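Local structure of gluconate kinase (Lactobacillus acidophilus, 3LL3) at residues Y241-I250 with L448-Q456; V323-L334 with H363-E374. The protein probably phosphorylates a sugar substrate with ATP as an FGGY-family carbohydrate kinase, and binds ATP and D-xylulose. All coordinates share one frame; numbering follows the deposited sequence.

Overall arrangement
Both contacts tie a helix end and the loop after it to a later part of the chain, but they sit in different places. The centre of contact 1 lies about 16 Å from the centre of the chain, that of contact 2 about 30 Å; contact 2 is nested between the two segments of contact 1 in sequence, and their nearest atoms are about 20 Å apart. Contact 1 is partly buried and apolar, with no direct hydrogen bond and two bridging waters at its margin. Contact 2, although peripheral, is a buried contact with about twice the interface, 883 against 435 Å². It is rich in charges and direct hydrogen bonds, and the second subunit lies against it.

Contact 1: residues Y241-I250 with L448-Q456; sequences YLSTIGVNAI and LSEIGQFAQ
Ile-451, in the loop leading from helix 429-441 into strand 457-461 at one edge of its sheet, pushes its side chain against the end of helix 239-245, its CD1 lying 3.4 Å from Ile-245 O. With CG1 anti to the backbone N (chi1 -160°) and the chain extended beyond it, CD1 reaches this carbonyl and also meets CG1 of Ile-245. The other branch, CG2, passes alongside Ile-250 and touches Asn-248 OD1 at 3.6 Å. Leu-448 spreads its two methyls: CD1 rests on Ile-245 CD1 at 4.0 Å, CD2 on Ile-250 CB, and the hydroxyl of Tyr-241 approaches both. Ile-250 sets CG1 between its backbone N and carbonyl carbon (chi1 65°), and the extended end brings CD1 to 3.5 Å from Ser-449 CA. Cutting Ile-451 back to an alanine is likely to open a gap beside Ile-245 and to leave Ile-250 CG2 without its methyl neighbour.

Asn-248, the C-prime residue of the Schellman motif ending the helix, lays its amide against Gly-452 CA. Water links its OD1 to Ser-449 O; a second water takes a weak bond from ND2 and donates to Ala-455 O, 2.7 Å away. Ala-455 CB sits 3.3 Å from Gly-246 O. With no direct hydrogen bond across the contact, methyl groups, some against carbonyl oxygens, pack the helix end, while water mediates the polar links around Asn-248.

Contact 2: residues V323-L334 with H363-E374; sequences VAQTAPAGSRNL and HQKPEMARAVIE
Glu-374 takes two hydrogen bonds from the turn at 328-331. Gly-330 N reaches OE2 on its syn side at 2.8 Å, nearly straight at 167°, while Ser-331 OG donates to OE1 from above the carboxylate plane. Arg-370 NH1 meets OE2 on the anti side, completing a salt bridge within the helix, and Tyr-471 of helix 465-485 also bonds to OE2. These bonds, with a water joining OE1 to Leu-334 O, would restrict rotation of the buried carboxylate.

The Arg-370 chain bends at chi3 (-99°), and its guanidinium carries the peptide of Pro-328 and Ala-329 over one face, Ala-329 N near the centre. Its NE gives a weak bond to Ala-324 O and lies 3.1 Å from Ala-327 O.

A second salt bridge runs from Arg-332 NE to Glu-367 OE2, 3.1 Å, met from above the carboxylate plane, while Pro-328 CG covers one guanidinium face. The other oxygen, Glu-367 OE1, accepts from Gln-364 N, the N-cap residue. His-363 NE2 donates to Arg-332 O at 3.0 Å, the oxygen near the ring plane although the donor stands above the carbonyl plane.

Apolar contacts flank these bonds. Ala-324 CB meets Ile-373 CD1 at 3.6 Å, Val-323 CG1 touches the Pro-366 ring, and Leu-334 CD2 rests on Ala-371 CB at 3.7 Å.

His-363 O also bonds Trp-305 of the second subunit. Within the FGGY C-terminal domain, of the actin-like ATPase clan, a type II turn with glycine at Gly-330 (phi 102°) thus seats the loop after helix 317-325 on the first turns of helix 365-388, where the side chain of Ile-373 is about 7 Å from the bound ATP.

Contact 1: residues Y241-I250 with L448-Q456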
loop_
_atom_site.group_PDB
_atom_site.type_symbol
_atom_site.label_atom_id
_atom_site.label_comp_id
_atom_site.label_asym_id
_atom_site.label_seq_id
_atom_site.Cartn_x
_atom_site.Cartn_y
_atom_site.Cartn_z
ATOM N N TYR A 241 0.835 32.114 13.056
ATOM C CA TYR A 241 0.651 32.644 14.397
ATOM C C TYR A 241 -0.777 33.111 14.613
ATOM O O TYR A 241 -1.399 32.775 15.615
ATOM C CB TYR A 241 1.588 33.824 14.626
ATOM C CG TYR A 241 1.342 34.515 15.945
ATOM C CD1 TYR A 241 1.716 33.923 17.148
ATOM C CD2 TYR A 241 0.714 35.745 15.988
ATOM C CE1 TYR A 241 1.487 34.565 18.361
ATOM C CE2 TYR A 241 0.478 36.387 17.188
ATOM C CZ TYR A 241 0.869 35.796 18.368
ATOM O OH TYR A 241 0.616 36.458 19.546
ATOM N N LEU A 242 -1.276 33.929 13.686
ATOM C CA LEU A 242 -2.609 34.484 13.803
ATOM C C LEU A 242 -3.701 33.399 13.791
ATOM O O LEU A 242 -4.670 33.494 14.545
ATOM C CB LEU A 242 -2.848 35.529 12.719
ATOM C CG LEU A 242 -2.010 36.800 12.929
ATOM C CD1 LEU A 242 -2.293 37.845 11.859
ATOM C CD2 LEU A 242 -2.255 37.374 14.304
ATOM N N SER A 243 -3.549 32.394 12.931
ATOM C CA SER A 243 -4.483 31.281 12.880
ATOM C C SER A 243 -4.525 30.531 14.209
ATOM O O SER A 243 -5.539 29.953 14.546
ATOM C CB SER A 243 -4.108 30.299 11.768
ATOM O OG SER A 243 -4.450 30.854 10.518
ATOM N N THR A 244 -3.408 30.527 14.938
ATOM C CA THR A 244 -3.326 29.859 16.239
ATOM C C THR A 244 -4.019 30.662 17.355
ATOM O O THR A 244 -4.930 30.141 18.046
ATOM C CB THR A 244 -1.861 29.565 16.626
ATOM O OG1 THR A 244 -1.222 28.861 15.560
ATOM C CG2 THR A 244 -1.804 28.714 17.899
ATOM N N ILE A 245 -3.615 31.920 17.541
ATOM C CA ILE A 245 -4.325 32.731 18.520
ATOM C C ILE A 245 -5.768 33.008 18.071
ATOM O O ILE A 245 -6.639 33.213 18.899
ATOM C CB ILE A 245 -3.606 34.052 18.885
ATOM C CG1 ILE A 245 -3.651 35.051 17.728
ATOM C CG2 ILE A 245 -2.162 33.783 19.322
ATOM C CD1 ILE A 245 -3.207 36.479 18.137
ATOM N N GLY A 246 -6.017 33.000 16.761
ATOM C CA GLY A 246 -7.359 33.195 16.220
ATOM C C GLY A 246 -8.374 32.088 16.534
ATOM O O GLY A 246 -9.590 32.253 16.290
ATOM N N VAL A 247 -7.883 30.964 17.052
ATOM C CA VAL A 247 -8.744 29.880 17.533
ATOM C C VAL A 247 -8.619 29.752 19.047
ATOM O O VAL A 247 -8.972 28.728 19.642
ATOM C CB VAL A 247 -8.473 28.523 16.825
ATOM C CG1 VAL A 247 -8.750 28.633 15.320
ATOM C CG2 VAL A 247 -7.048 27.989 17.105
ATOM N N ASN A 248 -8.123 30.823 19.661
ATOM C CA ASN A 248 -7.975 30.909 21.114
ATOM C C ASN A 248 -6.997 29.907 21.700
ATOM O O ASN A 248 -7.124 29.515 22.859
ATOM C CB ASN A 248 -9.325 30.758 21.812
ATOM C CG ASN A 248 -9.338 31.404 23.177
ATOM O OD1 ASN A 248 -8.559 32.322 23.434
ATOM N ND2 ASN A 248 -10.214 30.932 24.063
ATOM N N ALA A 249 -6.039 29.455 20.903
ATOM C CA ALA A 249 -5.011 28.565 21.436
ATOM C C ALA A 249 -3.787 29.391 21.783
ATOM O O ALA A 249 -2.794 29.378 21.061
ATOM C CB ALA A 249 -4.669 27.452 20.443
ATOM N N ILE A 250 -3.862 30.117 22.892
ATOM C CA ILE A 250 -2.869 31.168 23.180
ATOM C C ILE A 250 -1.739 30.645 24.054
ATOM O O ILE A 250 -0.713 31.315 24.231
ATOM C CB ILE A 250 -3.514 32.386 23.853
ATOM C CG1 ILE A 250 -4.057 31.978 25.219
ATOM C CG2 ILE A 250 -4.633 32.936 22.980
ATOM C CD1 ILE A 250 -4.718 33.088 25.966
ATOM N N LEU A 448 -3.710 39.342 25.631
ATOM C CA LEU A 448 -3.957 38.407 24.547
ATOM C C LEU A 448 -5.165 37.516 24.804
ATOM O O LEU A 448 -5.936 37.245 23.892
ATOM C CB LEU A 448 -2.725 37.550 24.332
ATOM C CG LEU A 448 -2.711 36.738 23.045
ATOM C CD1 LEU A 448 -2.626 37.678 21.865
ATOM C CD2 LEU A 448 -1.515 35.778 23.075
ATOM N N SER A 449 -5.328 37.081 26.053
ATOM C CA SER A 449 -6.406 36.167 26.433
ATOM C C SER A 449 -7.773 36.733 26.097
ATOM O O SER A 449 -8.761 36.003 25.985
ATOM C CB SER A 449 -6.333 35.830 27.926
ATOM O OG SER A 449 -6.420 36.993 28.733
ATOM N N GLU A 450 -7.843 38.045 25.936
ATOM C CA GLU A 450 -9.126 38.661 25.653
ATOM C C GLU A 450 -9.657 38.276 24.272
ATOM O O GLU A 450 -10.826 38.480 23.986
ATOM C CB GLU A 450 -9.053 40.191 25.835
ATOM C CG GLU A 450 -8.726 40.622 27.267
ATOM C CD GLU A 450 -8.346 42.092 27.371
ATOM O OE1 GLU A 450 -8.767 42.875 26.495
ATOM O OE2 GLU A 450 -7.632 42.466 28.327
ATOM N N ILE A 451 -8.803 37.723 23.416
ATOM C CA ILE A 451 -9.231 37.294 22.083
ATOM C C ILE A 451 -10.318 36.226 22.181
ATOM O O ILE A 451 -11.097 36.026 21.250
ATOM C CB ILE A 451 -8.056 36.762 21.237
ATOM C CG1 ILE A 451 -8.419 36.795 19.753
ATOM C CG2 ILE A 451 -7.659 35.341 21.682
ATOM C CD1 ILE A 451 -7.235 36.582 18.836
ATOM N N GLY A 452 -10.372 35.553 23.321
ATOM C CA GLY A 452 -11.401 34.559 23.584
ATOM C C GLY A 452 -12.815 35.063 23.382
ATOM O O GLY A 452 -13.723 34.291 23.078
ATOM N N GLN A 453 -13.036 36.360 23.548
ATOM C CA GLN A 453 -14.399 36.837 23.399
ATOM C C GLN A 453 -14.808 36.876 21.942
ATOM O O GLN A 453 -16.000 36.892 21.626
ATOM C CB GLN A 453 -14.619 38.184 24.081
ATOM C CG GLN A 453 -13.778 39.301 23.587
ATOM C CD GLN A 453 -14.017 40.567 24.395
ATOM O OE1 GLN A 453 -15.085 41.200 24.298
ATOM N NE2 GLN A 453 -13.026 40.941 25.204
ATOM N N PHE A 454 -13.818 36.859 21.056
ATOM C CA PHE A 454 -14.080 36.928 19.629
ATOM C C PHE A 454 -13.974 35.552 18.996
ATOM O O PHE A 454 -14.756 35.204 18.120
ATOM C CB PHE A 454 -13.111 37.924 18.979
ATOM C CG PHE A 454 -13.201 39.290 19.586
ATOM C CD1 PHE A 454 -14.293 40.097 19.320
ATOM C CD2 PHE A 454 -12.249 39.729 20.483
ATOM C CE1 PHE A 454 -14.413 41.336 19.904
ATOM C CE2 PHE A 454 -12.353 40.972 21.066
ATOM C CZ PHE A 454 -13.440 41.777 20.777
ATOM N N ALA A 455 -12.991 34.783 19.455
ATOM C CA ALA A 455 -12.710 33.465 18.923
ATOM C C ALA A 455 -13.451 32.484 19.795
ATOM O O ALA A 455 -12.879 31.919 20.716
ATOM C CB ALA A 455 -11.200 33.184 18.959
ATOM N N GLN A 456 -14.737 32.298 19.523
ATOM C CA GLN A 456 -15.552 31.464 20.391
ATOM C C GLN A 456 -15.700 30.017 19.909
ATOM O O GLN A 456 -15.728 29.735 18.708
ATOM C CB GLN A 456 -16.921 32.112 20.616
ATOM C CG GLN A 456 -16.829 33.405 21.398
ATOM C CD GLN A 456 -18.137 33.784 22.041
ATOM O OE1 GLN A 456 -18.810 32.946 22.654
ATOM N NE2 GLN A 456 -18.510 35.060 21.913
HETATM O O HOH W 1 -12.852 30.402 22.930
HETATM O O HOH W 2 -8.260 33.276 25.755
#

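Contact 2: residues V323-L334 with H363-E374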
loop_
_atom_site.group_PDB
_atom_site.type_symbol
_atom_site.label_atom_id
_atom_site.label_comp_id
_atom_site.label_asym_id
_atom_site.label_seq_id
_atom_site.Cartn_x
_atom_site.Cartn_y
_atom_site.Cartn_z
ATOM N N VAL A 323 -19.643 5.702 3.208
ATOM C CA VAL A 323 -19.079 4.369 2.960
ATOM C C VAL A 323 -17.999 4.014 3.974
ATOM O O VAL A 323 -17.977 2.900 4.513
ATOM C CB VAL A 323 -18.517 4.253 1.548
ATOM C CG1 VAL A 323 -17.894 2.882 1.346
ATOM C CG2 VAL A 323 -19.622 4.506 0.524
ATOM N N ALA A 324 -17.101 4.965 4.233
ATOM C CA ALA A 324 -16.013 4.752 5.189
ATOM C C ALA A 324 -16.552 4.327 6.551
ATOM O O ALA A 324 -15.995 3.450 7.211
ATOM C CB ALA A 324 -15.159 6.010 5.323
ATOM N N GLN A 325 -17.647 4.944 6.963
ATOM C CA GLN A 325 -18.235 4.631 8.262
ATOM C C GLN A 325 -18.771 3.208 8.385
ATOM O O GLN A 325 -18.934 2.723 9.501
ATOM C CB GLN A 325 -19.314 5.655 8.634
ATOM C CG GLN A 325 -18.745 7.042 8.864
ATOM C CD GLN A 325 -19.805 8.072 9.175
ATOM O OE1 GLN A 325 -20.059 8.985 8.379
ATOM N NE2 GLN A 325 -20.433 7.935 10.337
ATOM N N THR A 326 -19.026 2.524 7.266
ATOM C CA THR A 326 -19.459 1.130 7.361
ATOM C C THR A 326 -18.322 0.158 7.672
ATOM O O THR A 326 -18.567 -1.024 7.883
ATOM C CB THR A 326 -20.237 0.648 6.121
ATOM O OG1 THR A 326 -19.381 0.642 4.977
ATOM C CG2 THR A 326 -21.434 1.536 5.850
ATOM N N ALA A 327 -17.075 0.634 7.704
ATOM C CA ALA A 327 -15.976 -0.233 8.134
ATOM C C ALA A 327 -15.748 -0.041 9.626
ATOM O O ALA A 327 -16.057 1.018 10.157
ATOM C CB ALA A 327 -14.699 0.081 7.350
ATOM N N PRO A 328 -15.213 -1.058 10.317
ATOM C CA PRO A 328 -14.979 -0.845 11.749
ATOM C C PRO A 328 -13.811 0.104 11.984
ATOM O O PRO A 328 -12.934 0.227 11.127
ATOM C CB PRO A 328 -14.619 -2.241 12.262
ATOM C CG PRO A 328 -14.029 -2.936 11.052
ATOM C CD PRO A 328 -14.771 -2.389 9.863
ATOM N N ALA A 329 -13.822 0.777 13.130
ATOM C CA ALA A 329 -12.707 1.591 13.564
ATOM C C ALA A 329 -11.422 0.774 13.465
ATOM O O ALA A 329 -11.328 -0.322 14.019
ATOM C CB ALA A 329 -12.936 2.052 15.008
ATOM N N GLY A 330 -10.435 1.310 12.754
ATOM C CA GLY A 330 -9.151 0.651 12.619
ATOM C C GLY A 330 -9.032 -0.034 11.271
ATOM O O GLY A 330 -7.966 -0.537 10.923
ATOM N N SER A 331 -10.132 -0.055 10.522
ATOM C CA SER A 331 -10.177 -0.620 9.170
ATOM C C SER A 331 -9.605 -2.044 9.073
ATOM O O SER A 331 -8.963 -2.402 8.076
ATOM C CB SER A 331 -9.452 0.297 8.175
ATOM O OG SER A 331 -9.955 1.632 8.202
ATOM N N ARG A 332 -9.836 -2.843 10.105
ATOM C CA ARG A 332 -9.286 -4.196 10.179
ATOM C C ARG A 332 -7.774 -4.194 10.006
ATOM O O ARG A 332 -7.200 -5.075 9.350
ATOM C CB ARG A 332 -9.940 -5.099 9.135
ATOM C CG ARG A 332 -11.463 -5.096 9.195
ATOM C CD ARG A 332 -12.042 -6.163 8.275
ATOM N NE ARG A 332 -13.471 -5.965 8.095
ATOM C CZ ARG A 332 -14.391 -6.514 8.881
ATOM N NH1 ARG A 332 -14.015 -7.307 9.885
ATOM N NH2 ARG A 332 -15.676 -6.280 8.663
ATOM N N ASN A 333 -7.130 -3.194 10.600
ATOM C CA ASN A 333 -5.687 -3.120 10.620
ATOM C C ASN A 333 -5.068 -2.743 9.286
ATOM O O ASN A 333 -3.876 -2.953 9.076
ATOM C CB ASN A 333 -5.089 -4.441 11.109
ATOM C CG ASN A 333 -5.077 -4.552 12.614
ATOM O OD1 ASN A 333 -5.360 -3.579 13.332
ATOM N ND2 ASN A 333 -4.745 -5.741 13.110
ATOM N N LEU A 334 -5.856 -2.186 8.380
ATOM C CA LEU A 334 -5.274 -1.696 7.147
ATOM C C LEU A 334 -4.584 -0.350 7.417
ATOM O O LEU A 334 -5.184 0.550 7.988
ATOM C CB LEU A 334 -6.342 -1.575 6.063
ATOM C CG LEU A 334 -5.855 -1.006 4.728
ATOM C CD1 LEU A 334 -4.756 -1.897 4.129
ATOM C CD2 LEU A 334 -7.019 -0.846 3.775
ATOM N N HIS A 363 -10.529 -6.880 3.298
ATOM C CA HIS A 363 -10.548 -5.439 3.056
ATOM C C HIS A 363 -11.255 -5.084 1.766
ATOM O O HIS A 363 -10.695 -5.235 0.676
ATOM C CB HIS A 363 -9.137 -4.865 3.065
ATOM C CG HIS A 363 -8.428 -5.066 4.362
ATOM N ND1 HIS A 363 -7.539 -6.098 4.567
ATOM C CD2 HIS A 363 -8.500 -4.388 5.533
ATOM C CE1 HIS A 363 -7.087 -6.044 5.807
ATOM N NE2 HIS A 363 -7.653 -5.015 6.416
ATOM N N GLN A 364 -12.484 -4.595 1.899
ATOM C CA GLN A 364 -13.276 -4.184 0.751
ATOM C C GLN A 364 -13.247 -2.660 0.644
ATOM O O GLN A 364 -12.466 -2.022 1.338
ATOM C CB GLN A 364 -14.697 -4.732 0.884
ATOM C CG GLN A 364 -14.735 -6.260 0.879
ATOM C CD GLN A 364 -16.080 -6.809 1.307
ATOM O OE1 GLN A 364 -17.101 -6.533 0.682
ATOM N NE2 GLN A 364 -16.086 -7.593 2.383
ATOM N N LYS A 365 -14.082 -2.071 -0.207
ATOM C CA LYS A 365 -14.047 -0.619 -0.381
ATOM C C LYS A 365 -14.156 0.172 0.933
ATOM O O LYS A 365 -13.428 1.136 1.134
ATOM C CB LYS A 365 -15.104 -0.139 -1.376
ATOM C CG LYS A 365 -14.942 1.342 -1.784
ATOM C CD LYS A 365 -14.110 1.472 -3.052
ATOM C CE LYS A 365 -14.947 0.992 -4.243
ATOM N NZ LYS A 365 -14.255 1.169 -5.544
ATOM N N PRO A 366 -15.072 -0.219 1.826
ATOM C CA PRO A 366 -15.182 0.591 3.048
ATOM C C PRO A 366 -13.894 0.614 3.862
ATOM O O PRO A 366 -13.550 1.660 4.388
ATOM C CB PRO A 366 -16.305 -0.111 3.813
ATOM C CG PRO A 366 -17.189 -0.626 2.720
ATOM C CD PRO A 366 -16.217 -1.136 1.684
ATOM N N GLU A 367 -13.215 -0.523 3.978
ATOM C CA GLU A 367 -11.935 -0.588 4.681
ATOM C C GLU A 367 -10.874 0.324 4.048
ATOM O O GLU A 367 -10.095 0.951 4.761
ATOM C CB GLU A 367 -11.406 -2.026 4.719
ATOM C CG GLU A 367 -12.064 -2.940 5.766
ATOM C CD GLU A 367 -13.515 -3.274 5.449
ATOM O OE1 GLU A 367 -13.909 -3.306 4.259
ATOM O OE2 GLU A 367 -14.266 -3.507 6.404
HETATM N N MSE A 368 -10.829 0.393 2.719
HETATM C CA MSE A 368 -9.844 1.260 2.075
HETATM C C MSE A 368 -10.195 2.716 2.253
HETATM O O MSE A 368 -9.315 3.519 2.521
HETATM C CB MSE A 368 -9.657 0.931 0.603
HETATM C CG MSE A 368 -9.134 -0.512 0.439
HETATM SE SE MSE A 368 -8.701 -0.932 -1.398
HETATM C CE MSE A 368 -7.010 0.069 -1.579
ATOM N N ALA A 369 -11.485 3.037 2.123
ATOM C CA ALA A 369 -11.969 4.402 2.305
ATOM C C ALA A 369 -11.640 4.883 3.701
ATOM O O ALA A 369 -11.115 5.977 3.881
ATOM C CB ALA A 369 -13.487 4.486 2.067
ATOM N N ARG A 370 -11.953 4.059 4.695
ATOM C CA ARG A 370 -11.736 4.466 6.067
ATOM C C ARG A 370 -10.253 4.547 6.411
ATOM O O ARG A 370 -9.844 5.418 7.168
ATOM C CB ARG A 370 -12.472 3.568 7.070
ATOM C CG ARG A 370 -12.466 4.216 8.433
ATOM C CD ARG A 370 -12.673 3.281 9.584
ATOM N NE ARG A 370 -14.039 3.313 10.025
ATOM C CZ ARG A 370 -14.467 3.822 11.176
ATOM N NH1 ARG A 370 -13.637 4.339 12.068
ATOM N NH2 ARG A 370 -15.747 3.782 11.432
ATOM N N ALA A 371 -9.457 3.630 5.871
ATOM C CA ALA A 371 -8.020 3.650 6.111
ATOM C C ALA A 371 -7.421 4.961 5.639
ATOM O O ALA A 371 -6.483 5.458 6.253
ATOM C CB ALA A 371 -7.309 2.461 5.419
ATOM N N VAL A 372 -7.942 5.506 4.541
ATOM C CA VAL A 372 -7.439 6.779 4.028
ATOM C C VAL A 372 -7.681 7.873 5.070
ATOM O O VAL A 372 -6.768 8.621 5.431
ATOM C CB VAL A 372 -8.108 7.183 2.696
ATOM C CG1 VAL A 372 -7.808 8.654 2.373
ATOM C CG2 VAL A 372 -7.668 6.251 1.544
ATOM N N ILE A 373 -8.912 7.935 5.578
ATOM C CA ILE A 373 -9.270 8.963 6.553
ATOM C C ILE A 373 -8.460 8.790 7.824
ATOM O O ILE A 373 -7.945 9.762 8.376
ATOM C CB ILE A 373 -10.776 8.944 6.889
ATOM C CG1 ILE A 373 -11.579 9.380 5.668
ATOM C CG2 ILE A 373 -11.068 9.917 8.036
ATOM C CD1 ILE A 373 -13.047 8.953 5.698
ATOM N N GLU A 374 -8.358 7.555 8.299
ATOM C CA GLU A 374 -7.562 7.270 9.478
ATOM C C GLU A 374 -6.071 7.584 9.295
ATOM O O GLU A 374 -5.430 8.081 10.231
ATOM C CB GLU A 374 -7.743 5.827 9.927
ATOM C CG GLU A 374 -9.127 5.552 10.537
ATOM C CD GLU A 374 -9.408 4.079 10.775
ATOM O OE1 GLU A 374 -8.599 3.222 10.332
ATOM O OE2 GLU A 374 -10.459 3.779 11.400
HETATM O O HOH W 3 -5.957 2.577 9.532
#